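Local atomic coordinates of chromosome partition protein Smc (Pyrococcus furiosus, PDB entry 3NWC), a protein that is probably required for chromosome condensation and partitioning, dimerising and binding DNA through its hinge domain. Residues E27-I33 with K76-L81; L43-D48 with D112-Y116; L53-A58 with R148-G154; A58-R62 with F126-T131. All coordinates share one frame; numbering follows the deposited sequence.

Interaction 1: E27-I33 with K76-L81; sequences ELKRSGI and KAIKYL
Leu28 and Ser31, which both pack against Tyr80 of the facing helix, are joined through one carbonyl: Leu28 O accepts from Ser31 OG at 2.6 Å and also from Ser31 N, so two donors grip this oxygen and hold the turn together. Ser31 OG accepts in its turn from Ile33 N at 3.2 Å, which closes an ST turn. CG of Tyr80 stands anti to the backbone N (chi1 -175°), which carries the ring out from helix 71-83 and across the turn that follows helix 24-28. There CB of Ser31 sits over the centre of one face, 3.4 Å from the centroid of the Tyr80 ring, a CH-pi contact. The phenol donates its proton to the carboxylate of Glu27, Tyr80 OH to Glu27 OE1 3.0 Å, in the one hydrogen bond between segments 27-33 and 76-81. The acceptor is approached from its syn side but from 31° out of the carboxylate plane; ring and carboxylate are nearly coplanar, 29° apart, with OE1 at the ring's edge. The hydroxyl of Tyr80 is thus held by Glu27 while its ring packs on Ser31 and Leu28. Leu28 CD2 lies obliquely against Tyr80 CD2 at 3.8 Å and touches the methyl of Ala77. Ile33 reaches in with CD1, which comes within 3.6 Å of Lys76 O, and its branches run alongside the aliphatic part of Lys76 in the opposite direction. Leu28 and Ala77 continue inward onto Phe91 of strand 89-93, His84 meets the Tyr80 ring, and the far side of helix 71-83 packs through Ile78 on Ile163 of the second subunit.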
loop_
_atom_site.group_PDB
_atom_site.type_symbol
_atom_site.label_atom_id
_atom_site.label_comp_id
_atom_site.label_asym_id
_atom_site.label_seq_id
_atom_site.Cartn_x
_atom_site.Cartn_y
_atom_site.Cartn_z
ATOM N N GLU A 27 10.518 -15.726 10.083
ATOM C CA GLU A 27 9.998 -16.702 11.040
ATOM C C GLU A 27 9.131 -17.767 10.361
ATOM O O GLU A 27 9.011 -18.882 10.865
ATOM C CB GLU A 27 9.212 -15.997 12.155
ATOM C CG GLU A 27 9.744 -16.248 13.565
ATOM C CD GLU A 27 9.001 -17.357 14.293
ATOM O OE1 GLU A 27 7.915 -17.759 13.828
ATOM O OE2 GLU A 27 9.503 -17.825 15.335
ATOM N N LEU A 28 8.533 -17.425 9.219
ATOM C CA LEU A 28 7.711 -18.383 8.470
ATOM C C LEU A 28 8.527 -19.532 7.884
ATOM O O LEU A 28 8.019 -20.640 7.723
ATOM C CB LEU A 28 6.936 -17.693 7.337
ATOM C CG LEU A 28 5.547 -17.124 7.624
ATOM C CD1 LEU A 28 4.943 -16.556 6.349
ATOM C CD2 LEU A 28 4.629 -18.185 8.222
ATOM N N LYS A 29 9.785 -19.268 7.550
ATOM C CA LYS A 29 10.637 -20.302 6.966
ATOM C C LYS A 29 11.075 -21.333 8.009
ATOM O O LYS A 29 11.831 -22.256 7.708
ATOM C CB LYS A 29 11.850 -19.687 6.266
ATOM C CG LYS A 29 11.497 -18.866 5.033
ATOM C CD LYS A 29 12.719 -18.632 4.150
ATOM C CE LYS A 29 13.225 -19.936 3.528
ATOM N NZ LYS A 29 12.229 -20.563 2.603
ATOM N N ARG A 30 10.584 -21.172 9.232
ATOM C CA ARG A 30 10.888 -22.101 10.309
ATOM C C ARG A 30 9.595 -22.666 10.879
ATOM O O ARG A 30 9.580 -23.283 11.943
ATOM C CB ARG A 30 11.703 -21.406 11.403
ATOM C CG ARG A 30 13.101 -20.991 10.963
ATOM C CD ARG A 30 13.975 -22.204 10.671
ATOM N NE ARG A 30 14.249 -22.987 11.875
ATOM C CZ ARG A 30 15.021 -24.068 11.908
ATOM N NH1 ARG A 30 15.601 -24.508 10.799
ATOM N NH2 ARG A 30 15.214 -24.711 13.052
ATOM N N SER A 31 8.505 -22.448 10.156
ATOM C CA SER A 31 7.208 -22.971 10.552
ATOM C C SER A 31 7.010 -24.396 10.031
ATOM O O SER A 31 6.122 -25.113 10.491
ATOM C CB SER A 31 6.101 -22.081 9.999
ATOM O OG SER A 31 6.098 -22.134 8.587
ATOM N N GLY A 32 7.830 -24.794 9.063
ATOM C CA GLY A 32 7.698 -26.104 8.444
ATOM C C GLY A 32 6.632 -26.127 7.364
ATOM O O GLY A 32 6.382 -27.153 6.729
ATOM N N ILE A 33 5.990 -24.986 7.156
ATOM C CA ILE A 33 4.994 -24.874 6.108
ATOM C C ILE A 33 5.695 -24.814 4.754
ATOM O O ILE A 33 6.510 -23.928 4.505
ATOM C CB ILE A 33 4.114 -23.628 6.306
ATOM C CG1 ILE A 33 3.427 -23.676 7.676
ATOM C CG2 ILE A 33 3.096 -23.505 5.176
ATOM C CD1 ILE A 33 2.582 -22.449 7.993
ATOM N N LYS A 76 -2.616 -21.395 5.788
ATOM C CA LYS A 76 -1.813 -22.024 6.838
ATOM C C LYS A 76 -0.846 -21.020 7.447
ATOM O O LYS A 76 -0.674 -20.963 8.669
ATOM C CB LYS A 76 -1.039 -23.234 6.305
ATOM C CG LYS A 76 -1.896 -24.473 6.084
ATOM C CD LYS A 76 -1.060 -25.640 5.569
ATOM C CE LYS A 76 0.163 -25.881 6.447
ATOM N NZ LYS A 76 0.959 -27.062 5.987
ATOM N N ALA A 77 -0.204 -20.233 6.591
ATOM C CA ALA A 77 0.764 -19.248 7.050
ATOM C C ALA A 77 0.094 -18.180 7.919
ATOM O O ALA A 77 0.672 -17.724 8.898
ATOM C CB ALA A 77 1.468 -18.608 5.867
ATOM N N ILE A 78 -1.119 -17.785 7.550
ATOM C CA ILE A 78 -1.870 -16.818 8.348
ATOM C C ILE A 78 -2.236 -17.375 9.727
ATOM O O ILE A 78 -2.209 -16.656 10.720
ATOM C CB ILE A 78 -3.120 -16.317 7.598
ATOM C CG1 ILE A 78 -2.685 -15.502 6.375
ATOM C CG2 ILE A 78 -4.031 -15.502 8.514
ATOM C CD1 ILE A 78 -3.812 -15.102 5.444
ATOM N N LYS A 79 -2.569 -18.661 9.801
ATOM C CA LYS A 79 -2.827 -19.273 11.107
ATOM C C LYS A 79 -1.582 -19.235 11.980
ATOM O O LYS A 79 -1.672 -18.989 13.182
ATOM C CB LYS A 79 -3.302 -20.721 10.969
ATOM C CG LYS A 79 -4.738 -20.860 10.512
ATOM C CD LYS A 79 -5.205 -22.307 10.632
ATOM C CE LYS A 79 -6.556 -22.507 9.958
ATOM N NZ LYS A 79 -7.591 -21.566 10.471
ATOM N N TYR A 80 -0.424 -19.468 11.366
ATOM C CA TYR A 80 0.839 -19.492 12.082
ATOM C C TYR A 80 1.159 -18.086 12.609
ATOM O O TYR A 80 1.560 -17.915 13.769
ATOM C CB TYR A 80 1.959 -20.003 11.174
ATOM C CG TYR A 80 3.299 -20.171 11.872
ATOM C CD1 TYR A 80 3.651 -21.379 12.468
ATOM C CD2 TYR A 80 4.208 -19.128 11.926
ATOM C CE1 TYR A 80 4.872 -21.535 13.106
ATOM C CE2 TYR A 80 5.436 -19.277 12.555
ATOM C CZ TYR A 80 5.762 -20.482 13.146
ATOM O OH TYR A 80 6.984 -20.630 13.778
ATOM N N LEU A 81 0.971 -17.080 11.756
ATOM C CA LEU A 81 1.189 -15.694 12.174
ATOM C C LEU A 81 0.336 -15.350 13.381
ATOM O O LEU A 81 0.793 -14.678 14.304
ATOM C CB LEU A 81 0.855 -14.729 11.035
ATOM C CG LEU A 81 1.713 -14.737 9.774
ATOM C CD1 LEU A 81 1.146 -13.697 8.822
ATOM C CD2 LEU A 81 3.180 -14.456 10.079
#

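Interaction 2: L43-D48 with D112-Y116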
loop_
_atom_site.group_PDB
_atom_site.type_symbol
_atom_site.label_atom_id
_atom_site.label_comp_id
_atom_site.label_asym_id
_atom_site.label_seq_id
_atom_site.Cartn_x
_atom_site.Cartn_y
_atom_site.Cartn_z
ATOM N N LEU A 43 13.245 -11.942 -4.389
ATOM C CA LEU A 43 13.089 -12.764 -5.580
ATOM C C LEU A 43 13.329 -12.004 -6.883
ATOM O O LEU A 43 13.368 -12.602 -7.962
ATOM C CB LEU A 43 11.682 -13.383 -5.592
ATOM C CG LEU A 43 11.355 -14.347 -4.451
ATOM C CD1 LEU A 43 9.866 -14.718 -4.431
ATOM C CD2 LEU A 43 12.225 -15.591 -4.561
ATOM N N ILE A 44 13.477 -10.685 -6.784
ATOM C CA ILE A 44 13.616 -9.836 -7.964
ATOM C C ILE A 44 14.970 -9.145 -7.916
ATOM O O ILE A 44 15.373 -8.652 -6.868
ATOM C CB ILE A 44 12.508 -8.757 -7.989
ATOM C CG1 ILE A 44 11.140 -9.421 -8.149
ATOM C CG2 ILE A 44 12.756 -7.739 -9.097
ATOM C CD1 ILE A 44 9.952 -8.455 -8.054
ATOM N N LYS A 45 15.668 -9.124 -9.045
ATOM C CA LYS A 45 16.957 -8.435 -9.158
ATOM C C LYS A 45 16.863 -7.368 -10.244
ATOM O O LYS A 45 16.282 -7.598 -11.313
ATOM C CB LYS A 45 18.035 -9.462 -9.522
ATOM C CG LYS A 45 19.397 -8.883 -9.807
ATOM C CD LYS A 45 20.356 -10.002 -10.206
ATOM C CE LYS A 45 21.801 -9.578 -10.034
ATOM N NZ LYS A 45 22.725 -10.494 -10.768
ATOM N N VAL A 46 17.414 -6.194 -9.972
ATOM C CA VAL A 46 17.406 -5.105 -10.935
ATOM C C VAL A 46 18.591 -5.279 -11.895
ATOM O O VAL A 46 19.722 -5.504 -11.457
ATOM C CB VAL A 46 17.444 -3.750 -10.214
ATOM C CG1 VAL A 46 17.475 -2.599 -11.201
ATOM C CG2 VAL A 46 16.208 -3.631 -9.308
ATOM N N LYS A 47 18.332 -5.212 -13.200
ATOM C CA LYS A 47 19.374 -5.513 -14.182
ATOM C C LYS A 47 20.339 -4.357 -14.370
ATOM O O LYS A 47 21.496 -4.557 -14.751
ATOM C CB LYS A 47 18.753 -5.864 -15.545
ATOM C CG LYS A 47 17.981 -7.160 -15.586
ATOM C CD LYS A 47 17.512 -7.405 -17.025
ATOM C CE LYS A 47 16.736 -8.692 -17.172
ATOM N NZ LYS A 47 16.500 -9.024 -18.607
ATOM N N ASP A 48 19.855 -3.149 -14.098
ATOM C CA ASP A 48 20.574 -1.917 -14.415
ATOM C C ASP A 48 20.323 -0.857 -13.345
ATOM O O ASP A 48 19.179 -0.460 -13.099
ATOM C CB ASP A 48 20.103 -1.394 -15.774
ATOM C CG ASP A 48 20.785 -0.095 -16.182
ATOM O OD1 ASP A 48 21.561 0.467 -15.383
ATOM O OD2 ASP A 48 20.534 0.370 -17.315
ATOM N N ASP A 112 11.060 -5.450 -17.999
ATOM C CA ASP A 112 12.212 -5.601 -18.890
ATOM C C ASP A 112 13.538 -5.346 -18.182
ATOM O O ASP A 112 14.591 -5.753 -18.668
ATOM C CB ASP A 112 12.107 -4.661 -20.074
ATOM C CG ASP A 112 11.058 -5.103 -21.066
ATOM O OD1 ASP A 112 10.406 -6.136 -20.816
ATOM O OD2 ASP A 112 10.896 -4.404 -22.076
ATOM N N VAL A 113 13.492 -4.659 -17.045
ATOM C CA VAL A 113 14.738 -4.284 -16.382
ATOM C C VAL A 113 14.997 -5.060 -15.091
ATOM O O VAL A 113 15.855 -4.680 -14.294
ATOM C CB VAL A 113 14.848 -2.759 -16.156
ATOM C CG1 VAL A 113 14.737 -2.009 -17.482
ATOM C CG2 VAL A 113 13.798 -2.266 -15.151
ATOM N N ILE A 114 14.287 -6.171 -14.914
ATOM C CA ILE A 114 14.489 -7.040 -13.763
ATOM C C ILE A 114 14.670 -8.491 -14.195
ATOM O O ILE A 114 14.314 -8.883 -15.315
ATOM C CB ILE A 114 13.301 -6.971 -12.774
ATOM C CG1 ILE A 114 12.005 -7.375 -13.481
ATOM C CG2 ILE A 114 13.197 -5.572 -12.130
ATOM C CD1 ILE A 114 10.802 -7.506 -12.560
ATOM N N GLU A 115 15.237 -9.276 -13.292
ATOM C CA GLU A 115 15.401 -10.706 -13.470
ATOM C C GLU A 115 14.729 -11.422 -12.324
ATOM O O GLU A 115 14.742 -10.952 -11.180
ATOM C CB GLU A 115 16.886 -11.093 -13.517
ATOM C CG GLU A 115 17.599 -10.590 -14.740
ATOM C CD GLU A 115 19.033 -11.060 -14.828
ATOM O OE1 GLU A 115 19.530 -11.650 -13.848
ATOM O OE2 GLU A 115 19.661 -10.839 -15.885
ATOM N N TYR A 116 14.119 -12.556 -12.633
ATOM C CA TYR A 116 13.374 -13.306 -11.637
ATOM C C TYR A 116 13.187 -14.707 -12.176
ATOM O O TYR A 116 13.316 -14.930 -13.379
ATOM C CB TYR A 116 12.012 -12.646 -11.372
ATOM C CG TYR A 116 11.196 -12.464 -12.622
ATOM C CD1 TYR A 116 11.333 -11.328 -13.401
ATOM C CD2 TYR A 116 10.297 -13.442 -13.037
ATOM C CE1 TYR A 116 10.603 -11.168 -14.563
ATOM C CE2 TYR A 116 9.572 -13.291 -14.193
ATOM C CZ TYR A 116 9.721 -12.152 -14.951
ATOM O OH TYR A 116 8.980 -12.000 -16.108
#
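Ile44 and Ile114 meet on the tightly packed side of this strand pair, CG2 to CG2 at 3.8 Å, their side chains crossing at a slant. With CG1 of Ile114 between the backbone N and the carbonyl carbon (chi1 59°), its CG2 is left anti to the carbonyl carbon and facing Ile44 CG2; CD1 of Ile114 also touches that methyl. Val46 extends this inner layer. Its CA lies 4.5 Å from the CA of Ile114, the two forming a non-hydrogen-bonded pair whose side chains share one face; Ile55 of helix 52-59 covers that face, and Val124 and Leu128 of helix 121-128 press on Ile114. The strands 45-46 and 114-115 form a small two-stranded antiparallel ribbon within the hinge domain, built from chain positions far apart in sequence rather than from a hairpin. Lys45 and Glu115 are its hydrogen-bonded pair: Lys45 N donates to Glu115 O at 3.0 Å, and Glu115 N returns a bond to Lys45 O at 2.8 Å. Two residues on, Lys47 N reaches Val113 O at 2.8 Å. The face that carries Lys45 and Glu115 is a contrast, exposed and loosely tied. These two side chains lie side by side and point the same way, yet Lys45 NZ stays 4.6 Å from Glu115 OE1, beyond a salt bridge. Lys47 packs more closely through its aliphatic part, an extended chain crossing Glu115 at about a right angle; it is the ammonium group that falls short of a salt bridge, NZ lying 4.5 Å from Glu115 OE2, while Lys47 CD rests 3.7 Å from Asp112 O.

Interaction 3: L53-A58 with R148-G154; sequences LAIEVA and RMVTIEG
Val150 fills the centre of this contact: its CG2 meets Val57 CG1 at 3.8 Å, and its CG1 touches the methyls of Ala54 and Ala58, each at 4.0 Å. With CG1 between the backbone N and the carbonyl carbon (chi1 57°) and CG2 anti to N, the two methyls straddle Ala54 O. Helix 52-59 packs here on strand 148-151 of the mixed sheet of the hinge domain, next to the dimer partner, the two axes 8.0 Å apart and 136° to each other. Further along, a type I turn from Thr151 to Gly154 curls past the helix, and Leu53 CD2 rests on Glu153 O. Val57 CG1 lies against Gly154 O, 3.6 Å away, and that oxygen is hydrogen-bonded to Arg88 of the second subunit. A water links Ala54 N to Ile152 O. At the other end the extended Arg148 donates from NH1 to Ala58 O at 3.0 Å, nearly in the guanidinium plane, and NH1 also binds Thr131 OG1; a second water joins NH2 to Val57 O. A cationic group set against Ala58 O, and through water Val57 O, in the last helical turn would probably be favoured by the helix dipole; polar contacts, one of them through a water, flank both ends of the apolar centre.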
loop_
_atom_site.group_PDB
_atom_site.type_symbol
_atom_site.label_atom_id
_atom_site.label_comp_id
_atom_site.label_asym_id
_atom_site.label_seq_id
_atom_site.Cartn_x
_atom_site.Cartn_y
_atom_site.Cartn_z
ATOM N N LEU A 53 15.909 3.062 -8.538
ATOM C CA LEU A 53 14.892 3.852 -7.844
ATOM C C LEU A 53 13.501 3.609 -8.445
ATOM O O LEU A 53 12.513 3.425 -7.734
ATOM C CB LEU A 53 15.263 5.345 -7.865
ATOM C CG LEU A 53 14.319 6.354 -7.195
ATOM C CD1 LEU A 53 14.097 6.032 -5.702
ATOM C CD2 LEU A 53 14.859 7.762 -7.351
ATOM N N ALA A 54 13.421 3.600 -9.769
ATOM C CA ALA A 54 12.133 3.361 -10.422
ATOM C C ALA A 54 11.492 2.045 -9.990
ATOM O O ALA A 54 10.282 1.973 -9.757
ATOM C CB ALA A 54 12.311 3.405 -11.948
ATOM N N ILE A 55 12.303 0.996 -9.884
ATOM C CA ILE A 55 11.804 -0.315 -9.481
ATOM C C ILE A 55 11.450 -0.353 -7.985
ATOM O O ILE A 55 10.436 -0.937 -7.604
ATOM C CB ILE A 55 12.812 -1.438 -9.829
ATOM C CG1 ILE A 55 12.940 -1.533 -11.358
ATOM C CG2 ILE A 55 12.353 -2.766 -9.263
ATOM C CD1 ILE A 55 11.582 -1.693 -12.041
ATOM N N GLU A 56 12.284 0.257 -7.147
ATOM C CA GLU A 56 11.943 0.371 -5.723
ATOM C C GLU A 56 10.582 1.047 -5.569
ATOM O O GLU A 56 9.719 0.561 -4.829
ATOM C CB GLU A 56 13.019 1.163 -4.976
ATOM C CG GLU A 56 12.646 1.547 -3.535
ATOM C CD GLU A 56 12.513 0.352 -2.616
ATOM O OE1 GLU A 56 13.228 -0.649 -2.819
ATOM O OE2 GLU A 56 11.690 0.421 -1.679
ATOM N N VAL A 57 10.398 2.178 -6.250
ATOM C CA VAL A 57 9.134 2.919 -6.170
ATOM C C VAL A 57 7.959 2.127 -6.758
ATOM O O VAL A 57 6.859 2.069 -6.179
ATOM C CB VAL A 57 9.259 4.310 -6.852
ATOM C CG1 VAL A 57 7.904 4.988 -6.985
ATOM C CG2 VAL A 57 10.260 5.199 -6.089
ATOM N N ALA A 58 8.170 1.515 -7.916
ATOM C CA ALA A 58 7.048 0.828 -8.546
ATOM C C ALA A 58 6.602 -0.423 -7.781
ATOM O O ALA A 58 5.423 -0.808 -7.828
ATOM C CB ALA A 58 7.353 0.494 -10.014
ATOM N N ARG A 148 -0.042 2.658 -15.941
ATOM C CA ARG A 148 0.760 2.745 -14.704
ATOM C C ARG A 148 2.187 3.141 -15.055
ATOM O O ARG A 148 2.856 2.456 -15.823
ATOM C CB ARG A 148 0.741 1.438 -13.908
ATOM C CG ARG A 148 1.383 1.551 -12.504
ATOM C CD ARG A 148 1.252 0.250 -11.714
ATOM N NE ARG A 148 1.262 0.473 -10.261
ATOM C CZ ARG A 148 2.327 0.311 -9.479
ATOM N NH1 ARG A 148 3.484 -0.077 -9.997
ATOM N NH2 ARG A 148 2.229 0.532 -8.172
HETATM N N MSE A 149 2.659 4.249 -14.483
HETATM C CA MSE A 149 3.983 4.763 -14.811
HETATM C C MSE A 149 4.789 5.086 -13.557
HETATM O O MSE A 149 4.245 5.465 -12.522
HETATM C CB MSE A 149 3.876 6.021 -15.670
HETATM C CG MSE A 149 3.213 5.792 -17.023
HETATM SE SE MSE A 149 2.700 7.501 -17.802
HETATM C CE MSE A 149 1.333 8.011 -16.508
ATOM N N VAL A 150 6.098 4.944 -13.669
ATOM C CA VAL A 150 6.985 5.419 -12.617
ATOM C C VAL A 150 8.038 6.245 -13.338
ATOM O O VAL A 150 8.486 5.858 -14.410
ATOM C CB VAL A 150 7.598 4.249 -11.814
ATOM C CG1 VAL A 150 8.365 3.266 -12.740
ATOM C CG2 VAL A 150 8.485 4.768 -10.709
ATOM N N THR A 151 8.393 7.402 -12.798
ATOM C CA THR A 151 9.451 8.195 -13.430
ATOM C C THR A 151 10.793 7.722 -12.920
ATOM O O THR A 151 10.876 7.090 -11.877
ATOM C CB THR A 151 9.312 9.707 -13.179
ATOM O OG1 THR A 151 9.581 10.005 -11.801
ATOM C CG2 THR A 151 7.923 10.188 -13.558
ATOM N N ILE A 152 11.849 8.029 -13.661
ATOM C CA ILE A 152 13.176 7.604 -13.276
ATOM C C ILE A 152 13.551 8.185 -11.914
ATOM O O ILE A 152 14.327 7.597 -11.182
ATOM C CB ILE A 152 14.226 8.022 -14.326
ATOM C CG1 ILE A 152 14.151 7.087 -15.528
ATOM C CG2 ILE A 152 15.621 7.949 -13.741
ATOM C CD1 ILE A 152 14.794 5.740 -15.266
ATOM N N GLU A 153 12.972 9.334 -11.581
ATOM C CA GLU A 153 13.308 10.016 -10.335
ATOM C C GLU A 153 12.364 9.676 -9.192
ATOM O O GLU A 153 12.548 10.145 -8.062
ATOM C CB GLU A 153 13.391 11.524 -10.558
ATOM C CG GLU A 153 14.598 11.920 -11.403
ATOM C CD GLU A 153 15.897 11.356 -10.851
ATOM O OE1 GLU A 153 15.939 11.024 -9.648
ATOM O OE2 GLU A 153 16.877 11.243 -11.616
ATOM N N GLY A 154 11.344 8.872 -9.494
ATOM C CA GLY A 154 10.562 8.244 -8.448
ATOM C C GLY A 154 9.155 8.732 -8.183
ATOM O O GLY A 154 8.610 8.479 -7.106
HETATM O O HOH W 1 15.452 4.968 -11.447
HETATM O O HOH W 2 4.177 1.257 -5.833
#

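Interaction 4: A58-R62 with F126-T131; sequences ALGNR and FALGDT
Helices 52-59 and 121-128 bring their C-terminal ends together at Leu59 and Ala127, whose CA atoms stand 6.4 Å apart, before Gly60, with positive phi, ends one helix and a type I turn from Leu128 to Thr131 follows the other. This junction lies in the core of the SMC hinge domain, and here Ala58, Leu59, Ala127 and Leu128 fill the space where the two helix ends meet. Ala58 offers its CB to Leu128 CD2 at 3.7 Å and to Thr131 CG2 at 3.8 Å, so a single methyl meets both the end of the helix and the start of strand 131-134. Leu59 CD2 settles between Ala127 CB, at 3.9 Å, and Leu128 CD1, the two leucines crossing at about a right angle. Beyond Gly60, Arg62 bends at chi2 (-48°) and lays the face of its guanidinium on the rim of the Phe126 ring. Phe126 CZ stands over the middle of that face, 3.6 Å from Arg62 CZ, with the two planes 77° apart. This edge-on contact is described for one of two modelled conformers of Arg62. In it the polar rim of the guanidinium is engaged by Asn65 and by a salt bridge to Glu158 of the second subunit, which places the arginine at the subunit interface; Ser160 of that subunit also packs on Phe126. Between the two helix ends a single water donates to both backbone carbonyls, 3.0 Å from Ala58 O and 2.7 Å from Ala127 O.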
loop_
_atom_site.group_PDB
_atom_site.type_symbol
_atom_site.label_atom_id
_atom_site.label_comp_id
_atom_site.label_asym_id
_atom_site.label_seq_id
_atom_site.Cartn_x
_atom_site.Cartn_y
_atom_site.Cartn_z
ATOM N N ALA A 58 8.170 1.515 -7.916
ATOM C CA ALA A 58 7.048 0.828 -8.546
ATOM C C ALA A 58 6.602 -0.423 -7.781
ATOM O O ALA A 58 5.423 -0.808 -7.828
ATOM C CB ALA A 58 7.353 0.494 -10.014
ATOM N N LEU A 59 7.544 -1.088 -7.116
ATOM C CA LEU A 59 7.194 -2.223 -6.264
ATOM C C LEU A 59 6.504 -1.734 -4.999
ATOM O O LEU A 59 5.502 -2.297 -4.569
ATOM C CB LEU A 59 8.439 -2.994 -5.861
ATOM C CG LEU A 59 8.832 -4.287 -6.550
ATOM C CD1 LEU A 59 9.987 -4.914 -5.787
ATOM C CD2 LEU A 59 7.650 -5.240 -6.576
ATOM N N GLY A 60 7.052 -0.683 -4.398
ATOM C CA GLY A 60 6.501 -0.160 -3.154
ATOM C C GLY A 60 6.333 -1.263 -2.122
ATOM O O GLY A 60 7.238 -2.082 -1.927
ATOM N N ASN A 61 5.175 -1.299 -1.469
ATOM C CA ASN A 61 4.923 -2.287 -0.420
ATOM C C ASN A 61 4.871 -3.710 -0.942
ATOM O O ASN A 61 4.993 -4.667 -0.180
ATOM C CB ASN A 61 3.617 -1.985 0.315
ATOM C CG ASN A 61 3.748 -0.838 1.275
ATOM O OD1 ASN A 61 4.855 -0.452 1.648
ATOM N ND2 ASN A 61 2.616 -0.285 1.695
ATOM N N ARG A 62 4.686 -3.865 -2.241
ATOM C CA ARG A 62 4.617 -5.201 -2.807
ATOM C C ARG A 62 5.924 -5.936 -2.572
ATOM O O ARG A 62 5.957 -7.151 -2.515
ATOM C CB ARG A 62 4.285 -5.148 -4.299
ATOM C CG ARG A 62 2.905 -4.595 -4.590
ATOM C CD ARG A 62 1.877 -5.253 -3.707
ATOM N NE ARG A 62 0.533 -4.779 -4.003
ATOM C CZ ARG A 62 -0.570 -5.306 -3.491
ATOM N NH1 ARG A 62 -0.496 -6.341 -2.657
ATOM N NH2 ARG A 62 -1.749 -4.802 -3.826
ATOM N N PHE A 126 2.052 -9.586 -11.556
ATOM C CA PHE A 126 1.014 -8.943 -10.754
ATOM C C PHE A 126 1.534 -7.610 -10.194
ATOM O O PHE A 126 0.838 -6.600 -10.224
ATOM C CB PHE A 126 0.549 -9.844 -9.610
ATOM C CG PHE A 126 0.065 -9.074 -8.414
ATOM C CD1 PHE A 126 -1.190 -8.481 -8.417
ATOM C CD2 PHE A 126 0.878 -8.912 -7.316
ATOM C CE1 PHE A 126 -1.618 -7.753 -7.330
ATOM C CE2 PHE A 126 0.454 -8.191 -6.232
ATOM C CZ PHE A 126 -0.798 -7.616 -6.240
ATOM N N ALA A 127 2.769 -7.596 -9.699
ATOM C CA ALA A 127 3.295 -6.376 -9.076
ATOM C C ALA A 127 3.754 -5.317 -10.083
ATOM O O ALA A 127 3.573 -4.116 -9.871
ATOM C CB ALA A 127 4.450 -6.722 -8.127
ATOM N N LEU A 128 4.380 -5.765 -11.168
ATOM C CA LEU A 128 5.080 -4.851 -12.061
ATOM C C LEU A 128 4.665 -4.967 -13.520
ATOM O O LEU A 128 5.167 -4.230 -14.355
ATOM C CB LEU A 128 6.588 -5.096 -11.961
ATOM C CG LEU A 128 7.189 -4.679 -10.606
ATOM C CD1 LEU A 128 8.619 -5.190 -10.498
ATOM C CD2 LEU A 128 7.154 -3.161 -10.496
ATOM N N GLY A 129 3.743 -5.880 -13.803
ATOM C CA GLY A 129 3.391 -6.235 -15.179
ATOM C C GLY A 129 2.767 -5.167 -16.054
ATOM O O GLY A 129 2.855 -5.243 -17.279
ATOM N N ASP A 130 2.121 -4.174 -15.455
ATOM C CA ASP A 130 1.616 -3.078 -16.263
ATOM C C ASP A 130 2.301 -1.758 -15.955
ATOM O O ASP A 130 1.826 -0.706 -16.359
ATOM C CB ASP A 130 0.079 -2.979 -16.197
ATOM C CG ASP A 130 -0.441 -2.499 -14.843
ATOM O OD1 ASP A 130 0.315 -2.457 -13.851
ATOM O OD2 ASP A 130 -1.642 -2.169 -14.772
ATOM N N THR A 131 3.447 -1.824 -15.272
ATOM C CA THR A 131 4.218 -0.615 -15.009
ATOM C C THR A 131 5.164 -0.263 -16.152
ATOM O O THR A 131 5.931 -1.092 -16.618
ATOM C CB THR A 131 5.036 -0.710 -13.695
ATOM O OG1 THR A 131 4.146 -1.009 -12.622
ATOM C CG2 THR A 131 5.730 0.611 -13.398
HETATM O O HOH W 3 3.417 -2.982 -7.409
#

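Overall arrangement
From the N terminus, the chain lays down first segments of interactions 1, 2, 3 and 4 in turn, the last two meeting at Ala58. Segment 76-81 then closes interaction 1, 112-116 closes interaction 2, 126-131 closes interaction 4, and 148-154 closes interaction 3. Interaction 4 is therefore nested inside the loop of interaction 3, and all other pairs cross. Interaction 1 stands apart on helix 71-83, its centre about 25 Å from that of interaction 4. The other three form one body: Ile55 of helix 52-59 packs under the ribbon of interaction 2, Leu128 reaches Ile114, and Arg148 meets Thr131. Interactions 1, 3 and 4 also touch the second subunit.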